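Local coordinates for invasion-associated protein B (PDB 3DTD) that is of unknown biochemical function but is probably associated with the invasion of host cells by Bartonella henselae, at residues Y29-I34 against M47-V52; V60-V65 against L148-N153; S73-V78 against I112-F117; V88-D93 against K129-A134; G95-E100 against K119-A124. All blocks are in the same frame, centred on the assembly; numbering follows the deposited sequence.

Contact 1: Y29-I34 against M47-V52; sequences YGLWSI and MHRQEV
The six-membered ring of Trp32 lies between two side chains of strand 47-52. Arg49 CB sits 3.6 Å from the centroid of that ring, almost on its normal, while Met47 CE covers the opposite face near the rim, 3.8 Å from Trp32 CE3, a CH-pi contact, with Met47 SD set obliquely to the ring as a Met-aromatic partner. Arg49 bends at chi2 (93°), so that NH1 reaches Leu31 O at 2.9 Å on a lone pair in the carbonyl plane, and Leu31 CB lies over one guanidinium face. These strands form an antiparallel beta hairpin, pinned here by the Ser33 and His48 pair, whose two N-H...O bonds are both nearly straight. On the face of that pair, Ser33 CB rests over the His48 imidazole, 3.5 Å from CE1, and Asn35 OD1 hydrogen-bonds His48 NE2. In the second shell, Glu51 fixes the guanidinium side-on, OE2 to Arg49 NE at 2.8 Å, in a salt bridge. Gln151 O holds Trp32 NE1, and Phe155 meets the indole edge-to-face.

Contact 2: V60-V65 against L148-N153; sequences VAMSVV and LFVQLN
With chi1 at 52°, Val60 puts CG1 in the crowded position between its backbone N and carbonyl carbon, and sends CG2 anti to the N; the two methyls therefore reach different residues of the 148-153 segment. Val60 CG1 lies 3.7 Å from Phe149 O and also approaches Leu148 CG. Val60 CG2 faces Val150 CG2 at 4.2 Å. Two residues on, Met62 leaves the backbone with CG anti to N, stays extended through chi2 and turns only at chi3 (-75°), which lays Met62 CE 4.3 Å from that same Val150 CG2. One methyl of Val150 is thus approached by both the valine and the methionine. The strand axes pass 7.7 Å apart at 56°, and the side chains that meet between them come from two different sheets, consistent with a beta sandwich, as expected for the E-set clan. Leu76 and Ile115 extend the apolar layer on the side of Met62, and Leu131 and Leu133 join it from the sheet of Val150. All five touching residues are buried, and the contact rests on methyl groups and one carbonyl at van der Waals range, so cohesion here is essentially hydrophobic and carries little directional preference.

Contact 3: S73-V78 against I112-F117; sequences SGNLTV and IVPIVF
Side chains alternate strictly across this ladder, and their torsions settle what each face becomes. On the face of Leu76, Val113 and Ile115, Leu76 holds CG anti to its backbone N (chi1 174°) and runs alongside Val113, CB to CB at 4.0 Å. Val113 turns CG2 beside its own N, where it meets Val78 CG2, also at 4.0 Å, the two valines crossing at about a right angle. Ile115 takes the crowded position for CG1 (chi1 35°), which lays that carbon across the partner strand, 3.4 Å from Gly74 O; Gly74, having no side chain, leaves the backbone for it to lie on. The other face carries Ser73, Asn75, Thr77, Ile112, Pro114 and Val116. There Asn75 keeps CG beside its N, so that OD1 comes 3.4 Å from Ile112 CG2, while Ile112, bent at both torsions, returns CD1 to Thr77 OG1 at 3.6 Å. Between the two faces, Gly74 and Ile115 exchange two backbone hydrogen bonds, as do Leu76 and Val113, the latter tight, with Val113 N to Leu76 O at 2.6 Å. Val60 and Met62 of the neighbouring strand flank the leucine, and Leu90 and Val88 of the other sheet meet Ile115 and Val113. Such a two-faced antiparallel pair, apolar toward a second sheet and mixed on its other face, is typical of a beta sandwich.

Contact 4: V88-D93 against K129-A134; sequences VRLQVD and KHLKLA
Lys129 opens the second segment by giving its backbone N-H to Asp93 OD2, at 3.0 Å and on the syn lone pair of that oxygen. Next, His130 N reaches Asp93 OD1 at 2.9 Å, from above the carboxylate plane, and His130 O accepts Asp93 N nearly along its C=O axis. One carboxylate thus spans two consecutive amides where the ladder ends, with Asp93 at positive phi (53°), and supplies acceptors beyond the last backbone bond. The His130 ring stacks on Phe149. Leu131, CG anti to N (chi1 178°), sends CD2 obliquely to Leu90 CD2 at 3.8 Å and CD1 toward Val92 CG2. Lys132 forms a hydrogen-bonded pair with Gln91, and its extended chain runs past Asp93 O, CD lying 3.5 Å away. Leu133 lies side by side with Leu90, CD1 to CG at 3.8 Å. Ala134 pairs with Arg89, whose N makes an almost linear bond (177°) to Ala134 O; on that outer face the methyl touches Arg89 CB, and Arg89 NH1 bonds to Gln91 OE1, while Gln91 NE2 hydrogen-bonds Gly95 O. Leucines and a valine on one face, long polar chains on the other, describe an antiparallel ladder within the smaller sheet, consistent with a beta sandwich.

Contact 5: G95-E100 against K119-A124; sequences GKAVIE and KNYVAA
A helix packed across the edge strand of the smaller sheet brings residues 119-124 against 95-100, with Tyr121 carrying most of the contact. CG of Tyr121 stands anti to its backbone N (chi1 -153°), which carries the ring from the helix toward the 95-100 backbone. Ile99 meets one face of it: CD1 lies 3.8 Å from the ring centroid and 15° off the normal, a CH-pi contact displaced toward the rim on the CD2 and CE2 side. Ile99 CG1 comes 3.6 Å from Tyr121 CE2, and the two side chains cross obliquely. Ile99 has CG1 beside its N and an extended chi2, so the terminal methyl reaches over the phenol. Ala97 approaches the same Tyr121 CE2 with both its backbone and its methyl, O at 3.3 Å and CB at 3.7 Å. Centred on Ala97 is an inverse gamma turn, and the chain then runs on into the edge strand. One helical turn further on, Ala124 CB touches Ala97 CB at 3.8 Å, two small methyls letting helix and turn come close. The phenol oxygen makes a weak hydrogen bond to Leu90 O of the adjacent strand. Phe117, just before the helix, meets the ring of Tyr121 with planes about 15° apart, and Asp118 OD1 accepts the Tyr121 N-H at the helix start.

In the fold
Together the contacts join two facing antiparallel sheets, consistent with a beta sandwich. Contacts 1 and 3 are ladders in the larger sheet, their centres 14 Å apart, and strand 60-65 of contact 2 runs between them, bonded to both: Met47 N to Val64 O and Ala61 O to Thr77 N, each 2.7 Å. Contact 2 crosses to the smaller sheet, where Val150 O pairs with Leu131 N of contact 4 at 2.8 Å. Contact 3 touches contact 4 through Ile115 CG2 and Leu90 CD2. Contact 5 flanks the smaller sheet, meeting contacts 3 and 4. A glycerol, probably from crystallisation, lies about 3 Å from the Arg49 side chain; contacts 1 and 2 touch a second subunit.

Contact 1: Y29-I34 against M47-V52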
# COMPACT_ATOMS: atom_id res chain seq x y z
N TYR C 29 8.28 -35.52 -14.62
CA TYR C 29 9.16 -36.66 -14.84
C TYR C 29 10.57 -36.24 -14.50
O TYR C 29 11.26 -35.61 -15.31
CB TYR C 29 9.05 -37.16 -16.28
CG TYR C 29 7.69 -37.71 -16.60
CD1 TYR C 29 7.36 -39.03 -16.30
CD2 TYR C 29 6.71 -36.91 -17.20
CE1 TYR C 29 6.10 -39.54 -16.58
CE2 TYR C 29 5.45 -37.40 -17.48
CZ TYR C 29 5.15 -38.72 -17.16
OH TYR C 29 3.90 -39.22 -17.44
N GLY C 30 10.99 -36.59 -13.29
CA GLY C 30 12.28 -36.18 -12.75
C GLY C 30 12.29 -34.68 -12.58
O GLY C 30 11.52 -34.13 -11.79
N LEU C 31 13.15 -34.02 -13.34
CA LEU C 31 13.26 -32.56 -13.32
C LEU C 31 12.49 -31.92 -14.47
O LEU C 31 12.41 -30.70 -14.56
CB LEU C 31 14.73 -32.14 -13.34
CG LEU C 31 15.61 -32.50 -12.13
CD1 LEU C 31 17.05 -32.14 -12.39
CD2 LEU C 31 15.12 -31.81 -10.86
N TRP C 32 11.90 -32.74 -15.32
CA TRP C 32 11.19 -32.25 -16.50
C TRP C 32 9.68 -32.22 -16.32
O TRP C 32 9.11 -33.06 -15.63
CB TRP C 32 11.59 -33.07 -17.74
CG TRP C 32 12.93 -32.66 -18.25
CD1 TRP C 32 14.14 -33.01 -17.74
CD2 TRP C 32 13.19 -31.80 -19.37
NE1 TRP C 32 15.15 -32.42 -18.47
CE2 TRP C 32 14.59 -31.67 -19.48
CE3 TRP C 32 12.38 -31.12 -20.29
CZ2 TRP C 32 15.20 -30.90 -20.47
CZ3 TRP C 32 12.98 -30.35 -21.28
CH2 TRP C 32 14.38 -30.25 -21.36
N SER C 33 9.06 -31.21 -16.93
CA SER C 33 7.61 -31.02 -16.85
C SER C 33 6.93 -31.15 -18.22
O SER C 33 7.54 -30.88 -19.25
CB SER C 33 7.28 -29.65 -16.25
OG SER C 33 7.81 -29.51 -14.95
N ILE C 34 5.67 -31.59 -18.21
CA ILE C 34 4.87 -31.70 -19.43
C ILE C 34 3.52 -30.99 -19.27
O ILE C 34 2.78 -31.23 -18.31
CB ILE C 34 4.65 -33.18 -19.87
CG1 ILE C 34 5.97 -33.78 -20.35
CG2 ILE C 34 3.61 -33.29 -20.99
CD1 ILE C 34 5.92 -35.26 -20.55
N MET C 47 7.40 -30.27 -23.58
CA MET C 47 8.31 -30.80 -22.58
C MET C 47 9.19 -29.64 -22.16
O MET C 47 9.85 -29.04 -23.01
CB MET C 47 9.16 -31.83 -23.29
CG MET C 47 9.68 -32.96 -22.48
SD MET C 47 10.63 -34.04 -23.58
CE MET C 47 12.03 -34.24 -22.51
N HIS C 48 9.23 -29.31 -20.87
CA HIS C 48 9.96 -28.11 -20.46
C HIS C 48 10.70 -28.19 -19.13
O HIS C 48 10.38 -29.01 -18.27
CB HIS C 48 9.07 -26.86 -20.51
CG HIS C 48 7.86 -26.94 -19.63
ND1 HIS C 48 7.81 -26.34 -18.39
CD2 HIS C 48 6.67 -27.55 -19.81
CE1 HIS C 48 6.63 -26.57 -17.85
NE2 HIS C 48 5.92 -27.31 -18.69
N ARG C 49 11.70 -27.32 -18.99
CA ARG C 49 12.59 -27.26 -17.85
C ARG C 49 13.15 -25.83 -17.69
O ARG C 49 13.60 -25.23 -18.66
CB ARG C 49 13.74 -28.26 -18.04
CG ARG C 49 14.93 -28.09 -17.11
CD ARG C 49 14.79 -28.96 -15.88
NE ARG C 49 15.63 -28.51 -14.77
CZ ARG C 49 15.22 -28.35 -13.52
NH1 ARG C 49 13.96 -28.62 -13.17
NH2 ARG C 49 16.08 -27.93 -12.61
N GLN C 50 13.12 -25.29 -16.49
CA GLN C 50 13.86 -24.10 -16.26
C GLN C 50 14.88 -24.26 -15.19
O GLN C 50 14.74 -25.05 -14.34
CB GLN C 50 12.95 -22.91 -16.05
CG GLN C 50 12.17 -22.94 -14.84
CD GLN C 50 11.07 -21.96 -14.86
OE1 GLN C 50 10.42 -21.77 -13.88
NE2 GLN C 50 10.86 -21.33 -15.97
N GLU C 51 15.94 -23.50 -15.30
CA GLU C 51 17.01 -23.48 -14.32
C GLU C 51 17.08 -22.12 -13.63
O GLU C 51 16.94 -21.08 -14.27
CB GLU C 51 18.36 -23.84 -14.95
CG GLU C 51 18.37 -25.11 -15.81
CD GLU C 51 18.26 -26.42 -15.01
OE1 GLU C 51 18.35 -26.41 -13.76
OE2 GLU C 51 18.08 -27.48 -15.65
N VAL C 52 17.29 -22.15 -12.32
CA VAL C 52 17.33 -20.94 -11.50
C VAL C 52 18.68 -20.77 -10.80
O VAL C 52 19.44 -21.73 -10.68
CB VAL C 52 16.16 -20.89 -10.46
CG1 VAL C 52 14.80 -21.01 -11.14
CG2 VAL C 52 16.32 -21.96 -9.38

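Contact 2: V60-V65 against L148-N153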
# COMPACT_ATOMS: atom_id res chain seq x y z
N VAL C 60 18.12 -19.80 -17.34
CA VAL C 60 18.02 -20.56 -18.58
C VAL C 60 16.76 -21.44 -18.58
O VAL C 60 16.37 -21.96 -17.54
CB VAL C 60 19.36 -21.32 -18.91
CG1 VAL C 60 19.84 -22.13 -17.73
CG2 VAL C 60 19.27 -22.18 -20.14
N ALA C 61 16.10 -21.55 -19.73
CA ALA C 61 14.89 -22.36 -19.89
C ALA C 61 14.92 -23.12 -21.21
O ALA C 61 15.56 -22.70 -22.17
CB ALA C 61 13.64 -21.47 -19.81
N MET C 62 14.24 -24.26 -21.25
CA MET C 62 14.17 -25.08 -22.45
C MET C 62 12.76 -25.62 -22.61
O MET C 62 12.20 -26.16 -21.67
CB MET C 62 15.19 -26.22 -22.40
CG MET C 62 15.11 -27.20 -23.58
SD MET C 62 16.56 -28.25 -23.80
CE MET C 62 17.68 -27.04 -24.49
N SER C 63 12.19 -25.46 -23.81
CA SER C 63 10.87 -25.99 -24.13
C SER C 63 10.94 -26.75 -25.45
O SER C 63 11.52 -26.26 -26.42
CB SER C 63 9.83 -24.87 -24.20
OG SER C 63 8.51 -25.38 -24.08
N VAL C 64 10.33 -27.93 -25.48
CA VAL C 64 10.56 -28.90 -26.56
C VAL C 64 9.28 -29.66 -26.94
O VAL C 64 8.49 -30.04 -26.07
CB VAL C 64 11.76 -29.83 -26.19
CG1 VAL C 64 11.47 -31.31 -26.40
CG2 VAL C 64 13.03 -29.39 -26.91
N VAL C 65 9.06 -29.84 -28.25
CA VAL C 65 7.96 -30.64 -28.77
C VAL C 65 8.46 -31.80 -29.63
O VAL C 65 9.57 -31.76 -30.17
CB VAL C 65 6.93 -29.81 -29.60
CG1 VAL C 65 6.18 -28.84 -28.72
CG2 VAL C 65 7.59 -29.08 -30.77
N LEU C 148 26.77 -22.51 -17.78
CA LEU C 148 25.33 -22.75 -17.88
C LEU C 148 25.02 -24.11 -18.50
O LEU C 148 25.76 -24.60 -19.35
CB LEU C 148 24.66 -21.63 -18.68
CG LEU C 148 23.97 -20.44 -18.00
CD1 LEU C 148 24.73 -19.89 -16.80
CD2 LEU C 148 23.75 -19.37 -19.04
N PHE C 149 23.92 -24.71 -18.05
CA PHE C 149 23.52 -26.04 -18.47
C PHE C 149 22.02 -26.25 -18.29
O PHE C 149 21.36 -25.47 -17.60
CB PHE C 149 24.29 -27.14 -17.71
CG PHE C 149 24.31 -26.94 -16.22
CD1 PHE C 149 23.25 -27.38 -15.42
CD2 PHE C 149 25.39 -26.31 -15.60
CE1 PHE C 149 23.27 -27.18 -14.06
CE2 PHE C 149 25.41 -26.10 -14.24
CZ PHE C 149 24.35 -26.53 -13.47
N VAL C 150 21.50 -27.30 -18.92
CA VAL C 150 20.16 -27.80 -18.63
C VAL C 150 20.33 -29.23 -18.09
O VAL C 150 21.01 -30.05 -18.70
CB VAL C 150 19.25 -27.79 -19.90
CG1 VAL C 150 17.88 -28.35 -19.59
CG2 VAL C 150 19.11 -26.37 -20.44
N GLN C 151 19.75 -29.50 -16.92
CA GLN C 151 19.83 -30.82 -16.31
C GLN C 151 18.87 -31.77 -17.02
O GLN C 151 17.72 -31.42 -17.28
CB GLN C 151 19.51 -30.75 -14.82
CG GLN C 151 20.46 -29.90 -14.01
CD GLN C 151 20.09 -29.85 -12.54
OE1 GLN C 151 20.47 -30.73 -11.77
NE2 GLN C 151 19.36 -28.81 -12.15
N LEU C 152 19.35 -32.98 -17.32
CA LEU C 152 18.63 -33.92 -18.16
C LEU C 152 17.94 -35.07 -17.42
O LEU C 152 17.41 -35.98 -18.05
CB LEU C 152 19.55 -34.48 -19.26
CG LEU C 152 20.17 -33.48 -20.24
CD1 LEU C 152 21.24 -34.17 -21.08
CD2 LEU C 152 19.12 -32.81 -21.13
N ASN C 153 17.94 -35.03 -16.09
CA ASN C 153 17.26 -36.05 -15.29
C ASN C 153 15.75 -36.05 -15.52
O ASN C 153 15.06 -35.09 -15.17
CB ASN C 153 17.57 -35.91 -13.79
CG ASN C 153 16.97 -37.03 -12.96
OD1 ASN C 153 15.90 -36.87 -12.37
ND2 ASN C 153 17.64 -38.17 -12.93

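Contact 3: S73-V78 against I112-F117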
# COMPACT_ATOMS: atom_id res chain seq x y z
N SER C 73 12.13 -30.62 -31.54
CA SER C 73 12.50 -29.22 -31.74
C SER C 73 11.86 -28.29 -30.70
O SER C 73 10.91 -28.66 -30.02
CB SER C 73 12.14 -28.76 -33.16
OG SER C 73 10.74 -28.55 -33.31
N GLY C 74 12.39 -27.07 -30.59
CA GLY C 74 11.80 -26.06 -29.73
C GLY C 74 12.71 -24.87 -29.49
O GLY C 74 13.42 -24.43 -30.39
N ASN C 75 12.68 -24.36 -28.26
CA ASN C 75 13.42 -23.15 -27.92
C ASN C 75 14.19 -23.22 -26.61
O ASN C 75 13.72 -23.76 -25.62
CB ASN C 75 12.48 -21.93 -27.89
CG ASN C 75 11.99 -21.55 -29.28
OD1 ASN C 75 12.78 -21.23 -30.17
ND2 ASN C 75 10.68 -21.57 -29.47
N LEU C 76 15.38 -22.63 -26.64
CA LEU C 76 16.19 -22.43 -25.46
C LEU C 76 16.18 -20.94 -25.13
O LEU C 76 16.39 -20.11 -26.00
CB LEU C 76 17.62 -22.92 -25.74
CG LEU C 76 18.74 -22.73 -24.72
CD1 LEU C 76 18.56 -23.63 -23.52
CD2 LEU C 76 20.07 -23.00 -25.39
N THR C 77 15.91 -20.61 -23.87
CA THR C 77 15.96 -19.23 -23.40
C THR C 77 17.25 -19.03 -22.61
O THR C 77 17.50 -19.74 -21.65
CB THR C 77 14.73 -18.87 -22.53
OG1 THR C 77 13.53 -19.21 -23.23
CG2 THR C 77 14.71 -17.38 -22.21
N VAL C 78 18.06 -18.07 -23.04
CA VAL C 78 19.35 -17.76 -22.41
C VAL C 78 19.31 -16.34 -21.83
O VAL C 78 18.39 -15.58 -22.15
CB VAL C 78 20.56 -17.97 -23.40
CG1 VAL C 78 20.65 -19.43 -23.87
CG2 VAL C 78 20.50 -17.02 -24.59
N ILE C 112 16.11 -15.88 -27.13
CA ILE C 112 15.56 -17.13 -27.63
C ILE C 112 16.48 -17.79 -28.66
O ILE C 112 16.84 -17.18 -29.67
CB ILE C 112 14.13 -16.93 -28.22
CG1 ILE C 112 13.22 -16.16 -27.24
CG2 ILE C 112 13.50 -18.26 -28.63
CD1 ILE C 112 13.00 -16.82 -25.86
N VAL C 113 16.84 -19.04 -28.38
CA VAL C 113 17.70 -19.85 -29.24
C VAL C 113 16.89 -21.05 -29.75
O VAL C 113 16.57 -21.95 -28.98
CB VAL C 113 18.95 -20.37 -28.46
CG1 VAL C 113 19.87 -21.15 -29.37
CG2 VAL C 113 19.70 -19.22 -27.81
N PRO C 114 16.55 -21.06 -31.05
CA PRO C 114 15.85 -22.21 -31.64
C PRO C 114 16.77 -23.43 -31.73
O PRO C 114 17.94 -23.31 -32.06
CB PRO C 114 15.49 -21.74 -33.05
CG PRO C 114 15.72 -20.28 -33.06
CD PRO C 114 16.77 -20.00 -32.05
N ILE C 115 16.21 -24.60 -31.42
CA ILE C 115 16.97 -25.84 -31.39
C ILE C 115 16.21 -26.95 -32.12
O ILE C 115 15.00 -27.06 -32.00
CB ILE C 115 17.28 -26.28 -29.94
CG1 ILE C 115 16.13 -25.90 -29.00
CG2 ILE C 115 18.58 -25.63 -29.47
CD1 ILE C 115 16.03 -26.71 -27.73
N VAL C 116 16.95 -27.73 -32.91
CA VAL C 116 16.42 -28.91 -33.58
C VAL C 116 17.38 -30.07 -33.28
O VAL C 116 18.58 -29.97 -33.53
CB VAL C 116 16.28 -28.70 -35.12
CG1 VAL C 116 15.91 -29.99 -35.82
CG2 VAL C 116 15.24 -27.63 -35.43
N PHE C 117 16.84 -31.16 -32.74
CA PHE C 117 17.63 -32.34 -32.41
C PHE C 117 17.33 -33.50 -33.35
O PHE C 117 16.18 -33.92 -33.47
CB PHE C 117 17.37 -32.78 -30.97
CG PHE C 117 17.61 -31.71 -29.94
CD1 PHE C 117 16.60 -31.32 -29.07
CD2 PHE C 117 18.85 -31.10 -29.83
CE1 PHE C 117 16.82 -30.34 -28.11
CE2 PHE C 117 19.08 -30.12 -28.87
CZ PHE C 117 18.07 -29.74 -28.01

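Contact 4: V88-D93 against K129-A134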
# COMPACT_ATOMS: atom_id res chain seq x y z
N VAL C 88 25.75 -20.05 -30.09
CA VAL C 88 25.48 -20.77 -28.85
C VAL C 88 25.74 -22.25 -29.11
O VAL C 88 25.12 -22.85 -29.99
CB VAL C 88 24.03 -20.53 -28.34
CG1 VAL C 88 23.73 -21.40 -27.11
CG2 VAL C 88 23.80 -19.06 -28.01
N ARG C 89 26.68 -22.81 -28.36
CA ARG C 89 27.11 -24.20 -28.52
C ARG C 89 26.40 -25.10 -27.50
O ARG C 89 26.39 -24.80 -26.30
CB ARG C 89 28.63 -24.28 -28.36
CG ARG C 89 29.25 -25.66 -28.55
CD ARG C 89 30.75 -25.59 -28.33
NE ARG C 89 31.41 -26.88 -28.49
CZ ARG C 89 31.74 -27.70 -27.49
NH1 ARG C 89 31.48 -27.36 -26.23
NH2 ARG C 89 32.34 -28.85 -27.75
N LEU C 90 25.81 -26.18 -27.99
CA LEU C 90 25.12 -27.16 -27.15
C LEU C 90 25.85 -28.50 -27.19
O LEU C 90 26.11 -29.04 -28.27
CB LEU C 90 23.67 -27.34 -27.61
CG LEU C 90 22.61 -26.32 -27.19
CD1 LEU C 90 22.61 -25.08 -28.07
CD2 LEU C 90 21.24 -26.97 -27.22
N GLN C 91 26.16 -29.04 -26.02
CA GLN C 91 26.88 -30.31 -25.91
C GLN C 91 26.32 -31.18 -24.79
O GLN C 91 26.18 -30.72 -23.66
CB GLN C 91 28.38 -30.05 -25.69
CG GLN C 91 29.25 -31.30 -25.73
CD GLN C 91 30.70 -31.03 -25.36
OE1 GLN C 91 31.02 -30.04 -24.70
NE2 GLN C 91 31.58 -31.92 -25.78
N VAL C 92 26.01 -32.43 -25.12
CA VAL C 92 25.60 -33.38 -24.09
C VAL C 92 26.84 -33.87 -23.36
O VAL C 92 27.65 -34.63 -23.90
CB VAL C 92 24.82 -34.59 -24.66
CG1 VAL C 92 24.16 -35.35 -23.53
CG2 VAL C 92 23.78 -34.13 -25.66
N ASP C 93 26.98 -33.39 -22.12
CA ASP C 93 28.13 -33.67 -21.25
C ASP C 93 29.46 -33.35 -21.92
O ASP C 93 29.72 -32.19 -22.26
CB ASP C 93 28.07 -35.10 -20.68
CG ASP C 93 26.83 -35.35 -19.84
OD1 ASP C 93 26.57 -34.58 -18.89
OD2 ASP C 93 26.11 -36.32 -20.14
N LYS C 129 23.50 -36.48 -18.69
CA LYS C 129 23.19 -35.88 -17.38
C LYS C 129 22.99 -34.37 -17.47
O LYS C 129 22.07 -33.82 -16.87
CB LYS C 129 24.28 -36.23 -16.36
CG LYS C 129 23.94 -37.45 -15.50
CD LYS C 129 25.18 -38.23 -15.07
CE LYS C 129 25.57 -39.27 -16.10
NZ LYS C 129 26.68 -40.14 -15.64
N HIS C 130 23.85 -33.70 -18.23
CA HIS C 130 23.80 -32.26 -18.44
C HIS C 130 23.85 -31.92 -19.90
O HIS C 130 24.57 -32.48 -20.63
CB HIS C 130 24.99 -31.58 -17.81
CG HIS C 130 24.84 -31.38 -16.35
ND1 HIS C 130 25.51 -30.39 -15.67
CD2 HIS C 130 24.11 -32.03 -15.43
CE1 HIS C 130 25.17 -30.44 -14.40
NE2 HIS C 130 24.34 -31.43 -14.23
N LEU C 131 23.07 -30.96 -20.30
CA LEU C 131 23.25 -30.34 -21.60
C LEU C 131 24.00 -29.03 -21.39
O LEU C 131 23.42 -28.04 -20.94
CB LEU C 131 21.91 -30.10 -22.29
CG LEU C 131 21.94 -29.40 -23.66
CD1 LEU C 131 22.74 -30.20 -24.70
CD2 LEU C 131 20.54 -29.18 -24.15
N LYS C 132 25.29 -29.05 -21.69
CA LYS C 132 26.17 -27.91 -21.44
C LYS C 132 26.02 -26.83 -22.51
O LYS C 132 25.96 -27.13 -23.71
CB LYS C 132 27.63 -28.36 -21.35
CG LYS C 132 27.96 -29.18 -20.11
CD LYS C 132 29.44 -29.50 -20.04
CE LYS C 132 29.77 -30.34 -18.82
NZ LYS C 132 31.22 -30.70 -18.75
N LEU C 133 25.94 -25.58 -22.07
CA LEU C 133 25.84 -24.44 -22.98
C LEU C 133 27.12 -23.62 -22.99
O LEU C 133 27.76 -23.42 -21.95
CB LEU C 133 24.65 -23.54 -22.61
CG LEU C 133 23.17 -23.90 -22.78
CD1 LEU C 133 22.90 -25.21 -23.54
CD2 LEU C 133 22.47 -23.93 -21.44
N ALA C 134 27.50 -23.15 -24.18
CA ALA C 134 28.66 -22.27 -24.35
C ALA C 134 28.30 -21.08 -25.24
O ALA C 134 27.80 -21.26 -26.36
CB ALA C 134 29.84 -23.05 -24.93

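Contact 5: G95-E100 against K119-A124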
# COMPACT_ATOMS: atom_id res chain seq x y z
N GLY C 95 30.74 -35.49 -24.55
CA GLY C 95 30.79 -36.34 -25.74
C GLY C 95 30.74 -35.60 -27.07
O GLY C 95 30.87 -34.38 -27.12
N LYS C 96 30.51 -36.36 -28.14
CA LYS C 96 30.61 -35.86 -29.51
C LYS C 96 29.31 -35.25 -30.05
O LYS C 96 29.28 -34.79 -31.20
CB LYS C 96 31.08 -36.98 -30.45
CG LYS C 96 32.56 -37.35 -30.31
CD LYS C 96 32.90 -38.49 -31.25
CE LYS C 96 34.38 -38.83 -31.21
NZ LYS C 96 34.68 -39.98 -32.12
N ALA C 97 28.25 -35.26 -29.24
CA ALA C 97 26.99 -34.64 -29.63
C ALA C 97 27.07 -33.13 -29.45
O ALA C 97 26.73 -32.60 -28.40
CB ALA C 97 25.83 -35.22 -28.86
N VAL C 98 27.54 -32.44 -30.50
CA VAL C 98 27.71 -30.99 -30.47
C VAL C 98 26.81 -30.32 -31.53
O VAL C 98 26.86 -30.66 -32.71
CB VAL C 98 29.20 -30.56 -30.63
CG1 VAL C 98 29.34 -29.05 -30.73
CG2 VAL C 98 30.04 -31.07 -29.47
N ILE C 99 25.99 -29.38 -31.07
CA ILE C 99 25.17 -28.54 -31.93
C ILE C 99 25.62 -27.08 -31.80
O ILE C 99 25.86 -26.59 -30.69
CB ILE C 99 23.65 -28.69 -31.59
CG1 ILE C 99 23.04 -29.85 -32.37
CG2 ILE C 99 22.85 -27.41 -31.91
CD1 ILE C 99 21.62 -30.13 -31.97
N GLU C 100 25.76 -26.40 -32.93
CA GLU C 100 26.03 -24.97 -32.92
C GLU C 100 24.90 -24.22 -33.60
O GLU C 100 24.59 -24.46 -34.77
CB GLU C 100 27.38 -24.66 -33.56
CG GLU C 100 28.21 -23.69 -32.75
CD GLU C 100 29.63 -23.56 -33.25
OE1 GLU C 100 30.55 -23.89 -32.47
OE2 GLU C 100 29.82 -23.14 -34.41
N LYS C 119 17.87 -37.65 -34.56
CA LYS C 119 17.73 -38.95 -33.87
C LYS C 119 18.92 -39.30 -32.98
O LYS C 119 18.75 -39.83 -31.88
CB LYS C 119 17.50 -40.08 -34.87
CG LYS C 119 16.45 -39.82 -35.95
CD LYS C 119 15.03 -40.06 -35.45
CE LYS C 119 14.02 -39.80 -36.57
NZ LYS C 119 12.61 -39.96 -36.10
N ASN C 120 20.13 -39.00 -33.46
CA ASN C 120 21.36 -39.29 -32.74
C ASN C 120 21.58 -38.38 -31.54
O ASN C 120 22.09 -38.83 -30.51
CB ASN C 120 22.57 -39.21 -33.69
CG ASN C 120 22.40 -40.07 -34.94
OD1 ASN C 120 22.68 -39.62 -36.05
ND2 ASN C 120 21.93 -41.30 -34.76
N TYR C 121 21.18 -37.12 -31.67
CA TYR C 121 21.31 -36.15 -30.58
C TYR C 121 20.26 -36.42 -29.50
O TYR C 121 20.55 -36.27 -28.31
CB TYR C 121 21.19 -34.71 -31.09
CG TYR C 121 21.91 -33.70 -30.23
CD1 TYR C 121 21.34 -33.24 -29.04
CD2 TYR C 121 23.15 -33.20 -30.59
CE1 TYR C 121 21.99 -32.31 -28.24
CE2 TYR C 121 23.81 -32.27 -29.80
CZ TYR C 121 23.22 -31.84 -28.63
OH TYR C 121 23.86 -30.92 -27.84
N VAL C 122 19.06 -36.80 -29.92
CA VAL C 122 17.99 -37.24 -29.02
C VAL C 122 18.44 -38.42 -28.16
O VAL C 122 18.26 -38.40 -26.94
CB VAL C 122 16.69 -37.58 -29.82
CG1 VAL C 122 15.70 -38.34 -28.95
CG2 VAL C 122 16.04 -36.32 -30.36
N ALA C 123 19.07 -39.42 -28.79
CA ALA C 123 19.64 -40.57 -28.09
C ALA C 123 20.72 -40.20 -27.06
O ALA C 123 20.82 -40.83 -26.01
CB ALA C 123 20.18 -41.59 -29.10
N ALA C 124 21.51 -39.18 -27.38
CA ALA C 124 22.54 -38.66 -26.47
C ALA C 124 21.92 -37.94 -25.28
O ALA C 124 22.42 -38.06 -24.16
CB ALA C 124 23.50 -37.73 -27.22